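Local coordinates for McyG protein (Microcystis aeruginosa PCC 7806, PDB 4R0M) that binds phenylalanyl-adenylate in its adenylation domain and probably activates phenylalanine or a related acid for transfer to the adjoining carrier domain of microcystin synthetase, at residues I58-E63 with R159-K164; L75-N80 with L129-L134; Q438-N443 with A469-D474; T454-L459 with S505-K510. All blocks are in the same frame, centred on the assembly; numbering follows the deposited sequence.

Contact 1 (I58-E63 with R159-K164); sequences ILNGLE and RKAPSK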
loop_
_atom_site.group_PDB
_atom_site.type_symbol
_atom_site.label_atom_id
_atom_site.label_comp_id
_atom_site.label_asym_id
_atom_site.label_seq_id
_atom_site.Cartn_x
_atom_site.Cartn_y
_atom_site.Cartn_z
ATOM N N ILE A 58 18.483 -16.846 -12.098
ATOM C CA ILE A 58 17.040 -16.889 -12.346
ATOM C C ILE A 58 16.725 -16.371 -13.748
ATOM O O ILE A 58 15.913 -16.964 -14.464
ATOM C CB ILE A 58 16.250 -16.091 -11.280
ATOM C CG1 ILE A 58 16.420 -16.736 -9.902
ATOM C CG2 ILE A 58 14.770 -16.007 -11.646
ATOM C CD1 ILE A 58 16.289 -15.773 -8.743
ATOM N N LEU A 59 17.379 -15.272 -14.129
ATOM C CA LEU A 59 17.232 -14.694 -15.464
ATOM C C LEU A 59 17.560 -15.697 -16.570
ATOM O O LEU A 59 16.845 -15.778 -17.570
ATOM C CB LEU A 59 18.098 -13.437 -15.613
ATOM C CG LEU A 59 18.132 -12.725 -16.972
ATOM C CD1 LEU A 59 16.734 -12.397 -17.489
ATOM C CD2 LEU A 59 18.983 -11.468 -16.880
ATOM N N ASN A 60 18.641 -16.452 -16.385
ATOM C CA ASN A 60 19.024 -17.500 -17.326
ATOM C C ASN A 60 17.963 -18.596 -17.404
ATOM O O ASN A 60 17.660 -19.099 -18.488
ATOM C CB ASN A 60 20.387 -18.092 -16.956
ATOM C CG ASN A 60 20.877 -19.105 -17.972
ATOM O OD1 ASN A 60 20.986 -18.809 -19.164
ATOM N ND2 ASN A 60 21.175 -20.311 -17.504
ATOM N N GLY A 61 17.403 -18.953 -16.249
ATOM C CA GLY A 61 16.277 -19.878 -16.176
ATOM C C GLY A 61 15.078 -19.373 -16.955
ATOM O O GLY A 61 14.421 -20.141 -17.657
ATOM N N LEU A 62 14.797 -18.077 -16.830
ATOM C CA LEU A 62 13.710 -17.444 -17.576
ATOM C C LEU A 62 13.944 -17.517 -19.085
ATOM O O LEU A 62 13.050 -17.917 -19.835
ATOM C CB LEU A 62 13.509 -15.989 -17.128
ATOM C CG LEU A 62 12.881 -15.746 -15.750
ATOM C CD1 LEU A 62 13.132 -14.320 -15.283
ATOM C CD2 LEU A 62 11.390 -16.054 -15.756
ATOM N N GLU A 63 15.149 -17.141 -19.515
ATOM C CA GLU A 63 15.546 -17.206 -20.924
ATOM C C GLU A 63 15.419 -18.618 -21.501
ATOM O O GLU A 63 14.948 -18.792 -22.626
ATOM C CB GLU A 63 16.979 -16.695 -21.108
ATOM C CG GLU A 63 17.133 -15.182 -21.041
ATOM C CD GLU A 63 18.565 -14.725 -21.278
ATOM O OE1 GLU A 63 19.474 -15.173 -20.543
ATOM O OE2 GLU A 63 18.784 -13.912 -22.200
ATOM N N ARG A 159 16.378 -21.476 -10.529
ATOM C CA ARG A 159 17.696 -21.441 -9.898
ATOM C C ARG A 159 18.549 -22.663 -10.261
ATOM O O ARG A 159 19.769 -22.646 -10.088
ATOM C CB ARG A 159 17.562 -21.336 -8.375
ATOM C CG ARG A 159 17.195 -19.952 -7.865
ATOM C CD ARG A 159 17.426 -19.844 -6.366
ATOM N NE ARG A 159 17.240 -18.478 -5.879
ATOM C CZ ARG A 159 16.203 -18.065 -5.152
ATOM N NH1 ARG A 159 15.240 -18.910 -4.810
ATOM N NH2 ARG A 159 16.132 -16.800 -4.761
ATOM N N LYS A 160 17.919 -23.666 -10.813
ATOM C CA LYS A 160 18.583 -24.866 -11.207
ATOM C C LYS A 160 19.131 -24.806 -12.593
ATOM O O LYS A 160 19.820 -25.696 -13.012
ATOM C CB LYS A 160 17.604 -26.007 -11.174
ATOM C CG LYS A 160 17.166 -26.422 -9.809
ATOM C CD LYS A 160 16.366 -27.681 -9.942
ATOM C CE LYS A 160 15.576 -27.976 -8.693
ATOM N NZ LYS A 160 16.420 -28.267 -7.512
ATOM N N ALA A 161 18.813 -23.754 -13.313
ATOM C CA ALA A 161 19.151 -23.687 -14.704
ATOM C C ALA A 161 20.642 -23.710 -14.902
ATOM O O ALA A 161 21.418 -23.101 -14.149
ATOM C CB ALA A 161 18.561 -22.462 -15.351
ATOM N N PRO A 162 21.057 -24.558 -15.838
ATOM C CA PRO A 162 22.482 -24.638 -16.108
ATOM C C PRO A 162 22.677 -23.227 -16.546
ATOM O O PRO A 162 21.969 -22.754 -17.437
ATOM C CB PRO A 162 22.556 -25.583 -17.303
ATOM C CG PRO A 162 21.267 -25.373 -18.018
ATOM C CD PRO A 162 20.248 -25.092 -16.949
ATOM N N SER A 163 23.610 -22.537 -15.926
ATOM C CA SER A 163 23.624 -21.130 -16.123
ATOM C C SER A 163 24.651 -20.736 -17.156
ATOM O O SER A 163 25.838 -20.596 -16.883
ATOM C CB SER A 163 23.820 -20.423 -14.801
ATOM O OG SER A 163 22.992 -21.023 -13.843
ATOM N N LYS A 164 24.125 -20.527 -18.357
ATOM C CA LYS A 164 24.908 -20.274 -19.524
ATOM C C LYS A 164 24.708 -18.784 -19.621
ATOM O O LYS A 164 24.011 -18.271 -20.485
ATOM C CB LYS A 164 24.298 -20.942 -20.759
ATOM C CG LYS A 164 24.280 -22.455 -20.827
ATOM C CD LYS A 164 23.603 -22.857 -22.133
ATOM C CE LYS A 164 23.525 -24.357 -22.372
ATOM N NZ LYS A 164 22.831 -24.674 -23.653
#
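The side-chain amide of Asn60 lies closest to the facing loop, lodged among backbone atoms of Pro162, Ser163 and Lys164, with CG of Asn60 3.6 Å from N of Lys164. Its CG stands anti to the backbone N (chi1 -175°), which carries the amide off the helix and straight into the loop. At the next residue, the methyl CB of Ala161 sits 3.5 Å from CA of Gly61, so the loop presses on the helix backbone where no side chain intervenes. The third meeting is alongside: Ile58 and Arg159 run in the same direction, with Ile58 CG1 3.9 Å from Arg159 CG and Ile58 CD1 4.1 Å from NE of Arg159. An alanine in place of Asn60 would probably loosen the 162-164 backbone, because the amide that reaches it would be gone.

Further out, the loop carries an internal hydrogen bond from Ser163 OG to Ala161 O (2.6 Å), which meets the carbonyl from above its plane, 32° out. Gln64 NE2 also hydrogen-bonds Pro162 O. NH1 of Arg159 forms a salt bridge with Asp82, and NH2 one with Asp54 and a hydrogen bond to Gln81 O, fixing the guanidinium beyond Ile58. Helix 48-64 is joined to the segment that follows helix 155-158, while Ile58 packs on Val155 and Leu158 of that helix and on Pro85 and Ala89 of helix 80-93.

Contact 2 (L75-N80 with L129-L134); sequences LQIAKN and LSDSEL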
loop_
_atom_site.group_PDB
_atom_site.type_symbol
_atom_site.label_atom_id
_atom_site.label_comp_id
_atom_site.label_asym_id
_atom_site.label_seq_id
_atom_site.Cartn_x
_atom_site.Cartn_y
_atom_site.Cartn_z
ATOM N N LEU A 75 3.957 -12.385 -11.147
ATOM C CA LEU A 75 4.567 -12.826 -9.893
ATOM C C LEU A 75 3.517 -13.206 -8.855
ATOM O O LEU A 75 2.636 -12.408 -8.515
ATOM C CB LEU A 75 5.509 -11.754 -9.334
ATOM C CG LEU A 75 6.962 -11.681 -9.822
ATOM C CD1 LEU A 75 7.083 -11.298 -11.293
ATOM C CD2 LEU A 75 7.754 -10.719 -8.947
ATOM N N GLN A 76 3.619 -14.442 -8.373
ATOM C CA GLN A 76 2.763 -14.964 -7.313
ATOM C C GLN A 76 3.642 -15.669 -6.282
ATOM O O GLN A 76 3.564 -16.884 -6.094
ATOM C CB GLN A 76 1.711 -15.915 -7.893
ATOM C CG GLN A 76 0.605 -15.217 -8.670
ATOM C CD GLN A 76 -0.422 -14.569 -7.760
ATOM O OE1 GLN A 76 -0.289 -13.404 -7.377
ATOM N NE2 GLN A 76 -1.444 -15.329 -7.395
ATOM N N ILE A 77 4.487 -14.881 -5.622
ATOM C CA ILE A 77 5.518 -15.399 -4.731
ATOM C C ILE A 77 5.349 -14.832 -3.323
ATOM O O ILE A 77 5.505 -13.627 -3.109
ATOM C CB ILE A 77 6.933 -15.051 -5.256
ATOM C CG1 ILE A 77 7.095 -15.481 -6.723
ATOM C CG2 ILE A 77 8.001 -15.687 -4.378
ATOM C CD1 ILE A 77 8.194 -14.756 -7.473
ATOM N N ALA A 78 5.038 -15.707 -2.368
ATOM C CA ALA A 78 4.856 -15.303 -0.973
ATOM C C ALA A 78 6.180 -15.207 -0.220
ATOM O O ALA A 78 6.329 -14.375 0.672
ATOM C CB ALA A 78 3.907 -16.255 -0.257
ATOM N N LYS A 79 7.133 -16.061 -0.583
ATOM C CA LYS A 79 8.439 -16.093 0.069
ATOM C C LYS A 79 9.325 -14.945 -0.415
ATOM O O LYS A 79 9.690 -14.880 -1.591
ATOM C CB LYS A 79 9.114 -17.442 -0.179
ATOM C CG LYS A 79 10.220 -17.782 0.800
ATOM C CD LYS A 79 10.829 -19.134 0.465
ATOM C CE LYS A 79 12.014 -19.454 1.360
ATOM N NZ LYS A 79 12.637 -20.743 0.953
ATOM N N ASN A 80 9.665 -14.044 0.504
ATOM C CA ASN A 80 10.454 -12.853 0.191
ATOM C C ASN A 80 11.845 -13.142 -0.383
ATOM O O ASN A 80 12.345 -12.381 -1.210
ATOM C CB ASN A 80 10.544 -11.932 1.415
ATOM C CG ASN A 80 9.213 -11.272 1.749
ATOM O OD1 ASN A 80 8.216 -11.472 1.054
ATOM N ND2 ASN A 80 9.195 -10.475 2.813
ATOM N N LEU A 129 5.243 -16.808 -12.164
ATOM C CA LEU A 129 6.323 -17.136 -11.244
ATOM C C LEU A 129 5.742 -17.367 -9.858
ATOM O O LEU A 129 4.976 -16.543 -9.356
ATOM C CB LEU A 129 7.327 -15.982 -11.187
ATOM C CG LEU A 129 8.477 -15.815 -12.190
ATOM C CD1 LEU A 129 7.911 -15.529 -13.568
ATOM C CD2 LEU A 129 9.499 -14.764 -11.787
ATOM N N SER A 130 6.105 -18.485 -9.241
ATOM C CA SER A 130 5.651 -18.791 -7.889
ATOM C C SER A 130 6.800 -19.297 -7.017
ATOM O O SER A 130 7.954 -19.330 -7.456
ATOM C CB SER A 130 4.513 -19.814 -7.930
ATOM O OG SER A 130 3.871 -19.907 -6.673
ATOM N N ASP A 131 6.485 -19.655 -5.774
ATOM C CA ASP A 131 7.442 -20.333 -4.902
ATOM C C ASP A 131 7.043 -21.801 -4.741
ATOM O O ASP A 131 5.981 -22.211 -5.213
ATOM C CB ASP A 131 7.590 -19.614 -3.547
ATOM C CG ASP A 131 6.262 -19.423 -2.819
ATOM O OD1 ASP A 131 5.444 -20.365 -2.784
ATOM O OD2 ASP A 131 6.045 -18.325 -2.259
ATOM N N SER A 132 7.895 -22.584 -4.081
ATOM C CA SER A 132 7.689 -24.030 -3.939
ATOM C C SER A 132 6.449 -24.410 -3.119
ATOM O O SER A 132 5.882 -25.488 -3.306
ATOM C CB SER A 132 8.936 -24.693 -3.353
ATOM O OG SER A 132 10.051 -24.496 -4.202
ATOM N N GLU A 133 6.040 -23.521 -2.217
ATOM C CA GLU A 133 4.867 -23.748 -1.378
ATOM C C GLU A 133 3.554 -23.596 -2.164
ATOM O O GLU A 133 2.614 -24.369 -1.964
ATOM C CB GLU A 133 4.887 -22.794 -0.175
ATOM C CG GLU A 133 3.999 -23.220 0.989
ATOM C CD GLU A 133 3.760 -22.106 1.997
ATOM O OE1 GLU A 133 3.411 -20.978 1.583
ATOM O OE2 GLU A 133 3.908 -22.363 3.214
ATOM N N LEU A 134 3.507 -22.613 -3.062
ATOM C CA LEU A 134 2.272 -22.242 -3.760
ATOM C C LEU A 134 2.098 -22.862 -5.142
ATOM O O LEU A 134 0.990 -22.862 -5.681
ATOM C CB LEU A 134 2.166 -20.717 -3.883
ATOM C CG LEU A 134 1.966 -19.885 -2.615
ATOM C CD1 LEU A 134 2.333 -18.438 -2.896
ATOM C CD2 LEU A 134 0.539 -19.989 -2.096
#
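Two neighbouring strands of a four-stranded parallel sheet meet here at their C-terminal ends, and Asp131 ties the loops that follow through OD2, its OD1 forming an Asx motif. Leu75 and Leu129 project from the same face toward helix 80-93, where they touch Phe83 and Ala86; their own contact, CD1 of Leu75 to CD2 of Leu129, is looser at 4.3 Å. Ile77 runs alongside Leu129 in the same direction, its CD1 4.0 Å from Leu129 CB. The backbone bond from Gln76 N to Leu129 O (2.7 Å) is nearly in line with the C=O. On the other face, where Gln76 and Ser130 both touch Ile138 of helix 135-144, Ser130 OG gives a hydrogen bond to Gln76 O (3.1 Å) in the carbonyl plane.

Asp131 and Ile77 slide past each other in opposite directions, Ile77 CG2 3.9 Å from Asp131 OD2. CG of Asp131 takes the crowded position between backbone N and carbonyl carbon (chi1 55°), turning the carboxylate to the opposite loop. There OD2 accepts two amides: Ala78 N, 2.8 Å away and above the carboxylate plane, and Lys79 N on its anti lone pair. The two N-H groups, close to the N-terminal end of helix 80-93, would probably favour a charged Asp131, although Asp82 of that helix touches it. OD1 completes the Asx motif by taking Leu134 N at 3.0 Å, nearly along its C-O axis.

Contact 3 (Q438-N443 with A469-D474); sequences QEIIIN and AFAVFD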
loop_
_atom_site.group_PDB
_atom_site.type_symbol
_atom_site.label_atom_id
_atom_site.label_comp_id
_atom_site.label_asym_id
_atom_site.label_seq_id
_atom_site.Cartn_x
_atom_site.Cartn_y
_atom_site.Cartn_z
ATOM N N GLN A 438 -16.905 8.968 -2.649
ATOM C CA GLN A 438 -16.907 8.276 -1.360
ATOM C C GLN A 438 -17.177 9.260 -0.225
ATOM O O GLN A 438 -16.921 8.965 0.947
ATOM C CB GLN A 438 -15.580 7.550 -1.129
ATOM C CG GLN A 438 -15.471 6.208 -1.834
ATOM C CD GLN A 438 -14.203 5.460 -1.475
ATOM O OE1 GLN A 438 -13.379 5.168 -2.339
ATOM N NE2 GLN A 438 -14.039 5.146 -0.194
ATOM N N GLU A 439 -17.697 10.431 -0.586
ATOM C CA GLU A 439 -18.036 11.473 0.377
ATOM C C GLU A 439 -19.254 11.085 1.204
ATOM O O GLU A 439 -20.176 10.436 0.704
ATOM C CB GLU A 439 -18.308 12.793 -0.344
ATOM C CG GLU A 439 -17.087 13.407 -1.009
ATOM C CD GLU A 439 -17.453 14.333 -2.150
ATOM O OE1 GLU A 439 -16.985 15.490 -2.149
ATOM O OE2 GLU A 439 -18.211 13.904 -3.049
ATOM N N ILE A 440 -19.245 11.482 2.472
ATOM C CA ILE A 440 -20.384 11.271 3.355
ATOM C C ILE A 440 -21.042 12.624 3.628
ATOM O O ILE A 440 -20.631 13.365 4.525
ATOM C CB ILE A 440 -19.981 10.546 4.660
ATOM C CG1 ILE A 440 -19.277 9.221 4.336
ATOM C CG2 ILE A 440 -21.202 10.304 5.541
ATOM C CD1 ILE A 440 -18.580 8.567 5.511
ATOM N N ILE A 441 -22.050 12.943 2.819
ATOM C CA ILE A 441 -22.777 14.205 2.928
ATOM C C ILE A 441 -24.209 13.942 3.391
ATOM O O ILE A 441 -24.970 13.232 2.729
ATOM C CB ILE A 441 -22.779 14.989 1.594
ATOM C CG1 ILE A 441 -21.344 15.222 1.104
ATOM C CG2 ILE A 441 -23.518 16.314 1.754
ATOM C CD1 ILE A 441 -21.233 15.666 -0.341
ATOM N N ILE A 442 -24.558 14.509 4.542
ATOM C CA ILE A 442 -25.888 14.351 5.123
ATOM C C ILE A 442 -26.444 15.726 5.500
ATOM O O ILE A 442 -25.896 16.407 6.374
ATOM C CB ILE A 442 -25.862 13.394 6.337
ATOM C CG1 ILE A 442 -25.436 11.993 5.894
ATOM C CG2 ILE A 442 -27.230 13.321 6.997
ATOM C CD1 ILE A 442 -24.680 11.211 6.943
ATOM N N ASN A 443 -27.526 16.118 4.825
ATOM C CA ASN A 443 -28.119 17.458 4.943
ATOM C C ASN A 443 -27.165 18.589 4.546
ATOM O O ASN A 443 -27.160 19.660 5.161
ATOM C CB ASN A 443 -28.691 17.696 6.348
ATOM C CG ASN A 443 -30.110 17.186 6.494
ATOM O OD1 ASN A 443 -31.034 17.685 5.848
ATOM N ND2 ASN A 443 -30.292 16.196 7.357
ATOM N N ALA A 469 -16.792 3.231 7.115
ATOM C CA ALA A 469 -17.948 4.110 7.160
ATOM C C ALA A 469 -18.190 4.717 5.781
ATOM O O ALA A 469 -17.297 5.341 5.200
ATOM C CB ALA A 469 -17.748 5.199 8.203
ATOM N N PHE A 470 -19.396 4.519 5.256
ATOM C CA PHE A 470 -19.772 5.046 3.942
ATOM C C PHE A 470 -21.255 5.402 3.889
ATOM O O PHE A 470 -22.042 4.939 4.719
ATOM C CB PHE A 470 -19.413 4.052 2.827
ATOM C CG PHE A 470 -20.057 2.703 2.979
ATOM C CD1 PHE A 470 -19.440 1.704 3.727
ATOM C CD2 PHE A 470 -21.278 2.426 2.373
ATOM C CE1 PHE A 470 -20.032 0.458 3.871
ATOM C CE2 PHE A 470 -21.874 1.182 2.515
ATOM C CZ PHE A 470 -21.248 0.196 3.261
ATOM N N ALA A 471 -21.624 6.216 2.905
ATOM C CA ALA A 471 -22.999 6.687 2.754
ATOM C C ALA A 471 -23.642 6.228 1.447
ATOM O O ALA A 471 -23.058 6.381 0.370
ATOM C CB ALA A 471 -23.050 8.205 2.866
ATOM N N VAL A 472 -24.844 5.659 1.552
ATOM C CA VAL A 472 -25.656 5.328 0.377
ATOM C C VAL A 472 -26.928 6.176 0.358
ATOM O O VAL A 472 -27.397 6.634 1.404
ATOM C CB VAL A 472 -26.013 3.820 0.286
ATOM C CG1 VAL A 472 -24.790 2.946 0.535
ATOM C CG2 VAL A 472 -27.145 3.448 1.236
ATOM N N PHE A 473 -27.476 6.389 -0.835
ATOM C CA PHE A 473 -28.742 7.098 -0.980
ATOM C C PHE A 473 -29.905 6.108 -1.024
ATOM O O PHE A 473 -29.948 5.224 -1.882
ATOM C CB PHE A 473 -28.727 7.981 -2.231
ATOM C CG PHE A 473 -29.946 8.848 -2.378
ATOM C CD1 PHE A 473 -30.132 9.958 -1.558
ATOM C CD2 PHE A 473 -30.903 8.564 -3.347
ATOM C CE1 PHE A 473 -31.255 10.764 -1.696
ATOM C CE2 PHE A 473 -32.027 9.366 -3.491
ATOM C CZ PHE A 473 -32.203 10.467 -2.664
ATOM N N ASP A 474 -30.834 6.255 -0.084
ATOM C CA ASP A 474 -32.023 5.410 -0.039
ATOM C C ASP A 474 -33.115 6.007 -0.922
ATOM O O ASP A 474 -33.598 7.112 -0.666
ATOM C CB ASP A 474 -32.518 5.241 1.403
ATOM C CG ASP A 474 -33.683 4.267 1.519
ATOM O OD1 ASP A 474 -33.812 3.362 0.666
ATOM O OD2 ASP A 474 -34.469 4.405 2.480
#
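This is apolar packing between two strands of different sheets, without a hydrogen bond across them, in the small C-terminal part of the adenylation domain. Strand 440-442 belongs to a two-stranded antiparallel hairpin with 445-447, and strand 468-474 is an outermost strand of a three-stranded mixed sheet. Their short axes cross at 53° and approach to 6.9 Å, too oblique and too far apart for sheet pairing.

One side chain carries most of the contact. Ile440 has CG1 anti to its carbonyl carbon and CG2 anti to its backbone N, so its two branches part over the facing strand. The CG2 methyl meets the CB of Ala471 at 3.9 Å, and the CB of Ala471 is directed toward the hairpin. The longer branch, extended at chi2 (168°), reaches back along the strand until CD1 lies 3.5 Å from Ala469 O and 4.4 Å from Ala469 CB. With only a methyl on Ala471 facing the hairpin, its CA lies 5.3 Å from CA of Ile440. Phe470 and Val472 point away, Phe470 against Ile483 of strand 479-486 and Val472 against helix 536-545.

Helix 449-457 completes the cluster, its Leu452 touching both Ile440 and Ala469, and Glu453 OE2 accepts from Ala469 N. This packing of hairpin, helix and small sheet is consistent with the mobile C-terminal subdomain of ANL adenylating enzymes.

Contact 4 (T454-L459 with S505-K510); sequences TTIEEL and SHVTQK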
loop_
_atom_site.group_PDB
_atom_site.type_symbol
_atom_site.label_atom_id
_atom_site.label_comp_id
_atom_site.label_asym_id
_atom_site.label_seq_id
_atom_site.Cartn_x
_atom_site.Cartn_y
_atom_site.Cartn_z
ATOM N N THR A 454 -12.240 5.983 13.252
ATOM C CA THR A 454 -11.380 6.112 14.432
ATOM C C THR A 454 -12.227 6.105 15.704
ATOM O O THR A 454 -11.908 5.400 16.664
ATOM C CB THR A 454 -10.512 7.390 14.386
ATOM O OG1 THR A 454 -9.790 7.436 13.150
ATOM C CG2 THR A 454 -9.518 7.423 15.544
ATOM N N THR A 455 -13.312 6.881 15.687
ATOM C CA THR A 455 -14.240 6.968 16.817
ATOM C C THR A 455 -14.833 5.600 17.156
ATOM O O THR A 455 -14.899 5.222 18.328
ATOM C CB THR A 455 -15.365 7.986 16.543
ATOM O OG1 THR A 455 -14.793 9.221 16.099
ATOM C CG2 THR A 455 -16.189 8.241 17.798
ATOM N N ILE A 456 -15.248 4.865 16.124
ATOM C CA ILE A 456 -15.764 3.505 16.280
ATOM C C ILE A 456 -14.703 2.585 16.885
ATOM O O ILE A 456 -14.998 1.797 17.785
ATOM C CB ILE A 456 -16.245 2.921 14.930
ATOM C CG1 ILE A 456 -17.415 3.736 14.374
ATOM C CG2 ILE A 456 -16.659 1.460 15.079
ATOM C CD1 ILE A 456 -17.513 3.709 12.864
ATOM N N GLU A 457 -13.469 2.707 16.399
ATOM C CA GLU A 457 -12.387 1.803 16.798
ATOM C C GLU A 457 -11.855 2.036 18.216
ATOM O O GLU A 457 -11.091 1.221 18.735
ATOM C CB GLU A 457 -11.261 1.809 15.757
ATOM C CG GLU A 457 -11.650 1.100 14.466
ATOM C CD GLU A 457 -10.532 1.024 13.441
ATOM O OE1 GLU A 457 -9.568 1.814 13.529
ATOM O OE2 GLU A 457 -10.627 0.169 12.534
ATOM N N GLU A 458 -12.276 3.135 18.844
ATOM C CA GLU A 458 -11.990 3.387 20.259
ATOM C C GLU A 458 -12.745 2.415 21.165
ATOM O O GLU A 458 -12.291 2.101 22.268
ATOM C CB GLU A 458 -12.376 4.817 20.645
ATOM C CG GLU A 458 -11.540 5.914 20.004
ATOM C CD GLU A 458 -12.148 7.294 20.185
ATOM O OE1 GLU A 458 -13.092 7.440 20.993
ATOM O OE2 GLU A 458 -11.685 8.240 19.513
ATOM N N LEU A 459 -13.898 1.945 20.692
ATOM C CA LEU A 459 -14.788 1.104 21.492
ATOM C C LEU A 459 -14.270 -0.311 21.713
ATOM O O LEU A 459 -13.720 -0.938 20.804
ATOM C CB LEU A 459 -16.181 1.042 20.859
ATOM C CG LEU A 459 -17.013 2.324 20.817
ATOM C CD1 LEU A 459 -18.114 2.187 19.777
ATOM C CD2 LEU A 459 -17.591 2.651 22.187
ATOM N N SER A 505 -24.755 4.403 19.460
ATOM C CA SER A 505 -24.833 5.462 20.470
ATOM C C SER A 505 -23.562 6.312 20.521
ATOM O O SER A 505 -23.637 7.542 20.535
ATOM C CB SER A 505 -25.159 4.888 21.851
ATOM O OG SER A 505 -24.189 3.941 22.254
ATOM N N HIS A 506 -22.402 5.654 20.523
ATOM C CA HIS A 506 -21.110 6.346 20.551
ATOM C C HIS A 506 -20.919 7.270 19.377
ATOM O O HIS A 506 -20.361 8.359 19.528
ATOM C CB HIS A 506 -19.964 5.346 20.641
ATOM C CG HIS A 506 -18.666 5.946 21.125
ATOM N ND1 HIS A 506 -17.639 6.219 20.297
ATOM C CD2 HIS A 506 -18.254 6.325 22.402
ATOM C CE1 HIS A 506 -16.620 6.743 21.005
ATOM N NE2 HIS A 506 -16.999 6.809 22.293
ATOM N N VAL A 507 -21.394 6.852 18.203
ATOM C CA VAL A 507 -21.340 7.685 16.994
ATOM C C VAL A 507 -22.279 8.896 17.082
ATOM O O VAL A 507 -21.909 9.998 16.663
ATOM C CB VAL A 507 -21.605 6.859 15.707
ATOM C CG1 VAL A 507 -21.803 7.760 14.494
ATOM C CG2 VAL A 507 -20.456 5.895 15.451
ATOM N N THR A 508 -23.478 8.695 17.633
ATOM C CA THR A 508 -24.449 9.790 17.790
ATOM C C THR A 508 -23.968 10.829 18.794
ATOM O O THR A 508 -24.074 12.031 18.546
ATOM C CB THR A 508 -25.853 9.302 18.221
ATOM O OG1 THR A 508 -25.761 8.548 19.438
ATOM C CG2 THR A 508 -26.475 8.445 17.162
ATOM N N GLN A 509 -23.437 10.352 19.920
ATOM C CA GLN A 509 -22.937 11.217 20.989
ATOM C C GLN A 509 -21.842 12.172 20.518
ATOM O O GLN A 509 -21.777 13.313 20.975
ATOM C CB GLN A 509 -22.417 10.384 22.168
ATOM C CG GLN A 509 -23.476 9.592 22.930
ATOM C CD GLN A 509 -24.474 10.462 23.679
ATOM O OE1 GLN A 509 -24.197 11.617 24.009
ATOM N NE2 GLN A 509 -25.645 9.902 23.957
ATOM N N LYS A 510 -20.995 11.708 19.599
ATOM C CA LYS A 510 -19.838 12.484 19.150
ATOM C C LYS A 510 -20.094 13.303 17.889
ATOM O O LYS A 510 -19.524 14.382 17.726
ATOM C CB LYS A 510 -18.614 11.578 18.949
ATOM C CG LYS A 510 -18.176 10.795 20.185
ATOM C CD LYS A 510 -17.548 11.682 21.253
ATOM C CE LYS A 510 -17.140 10.870 22.475
ATOM N NZ LYS A 510 -16.573 11.717 23.562
#
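Apolar and CH-pi contacts dominate, with the His506 ring at the centre. Leu459 slides past His506 in the opposite direction and lays CD2 over one ring face, 3.8 Å from the centroid and 21° off the normal, offset toward the rim. His506 reaches this place with CG anti to its backbone N (chi1 -161°). The Thr455 side chain crosses that of His506 obliquely, its CG2 methyl 3.5 Å from His506 ND1; the same methyl lies 4.0 Å from Lys510 CG. Deeper in, Ile456 CG1 meets Val507 CG2 at 3.9 Å.

Polar groups play a lesser part. Glu458 OE1 approaches the ring edge in its plane, 3.6 Å from His506 CE1, with carboxylate and ring planes 80° apart; a negative charge there might favour protonation of the imidazole. Thr455 OG1 is spent within its own helix, on Glu451 O. An alanine in place of His506 would probably weaken the joint by removing the surface that Leu459, Thr455 and Glu458 share.

Helix 449-457, with Leu459 just beyond it, lies against helix 498-511, Leu459 also touching Ile503 and Thr455 touching Phe511, while Ile456 and Val507 both rest on Ile484 of strand 479-486.

How the contacts relate
From the N terminus, helix 48-64 opens contact 1 and strand 72-76 opens contact 2 soon after. Contact 2 closes first, at strand 128-130, and contact 1 closes beyond helix 155-158, so the second loop lies within the first. The two touch by packing of Leu62 CD2 on Leu129 CD1, 4.1 Å apart; contact 1 ties helix 48-64 to the loop after helix 155-158, contact 2 pairs two strands of the parallel sheet. Far along the chain, contacts 3 and 4 cross: 438-443, 454-459, 469-474 and 505-510 alternate, binding the hairpin, two helices and small sheet into one unit. Centres of contacts 2 and 3 stand about 40 Å apart, on opposite sides of the chain's centre.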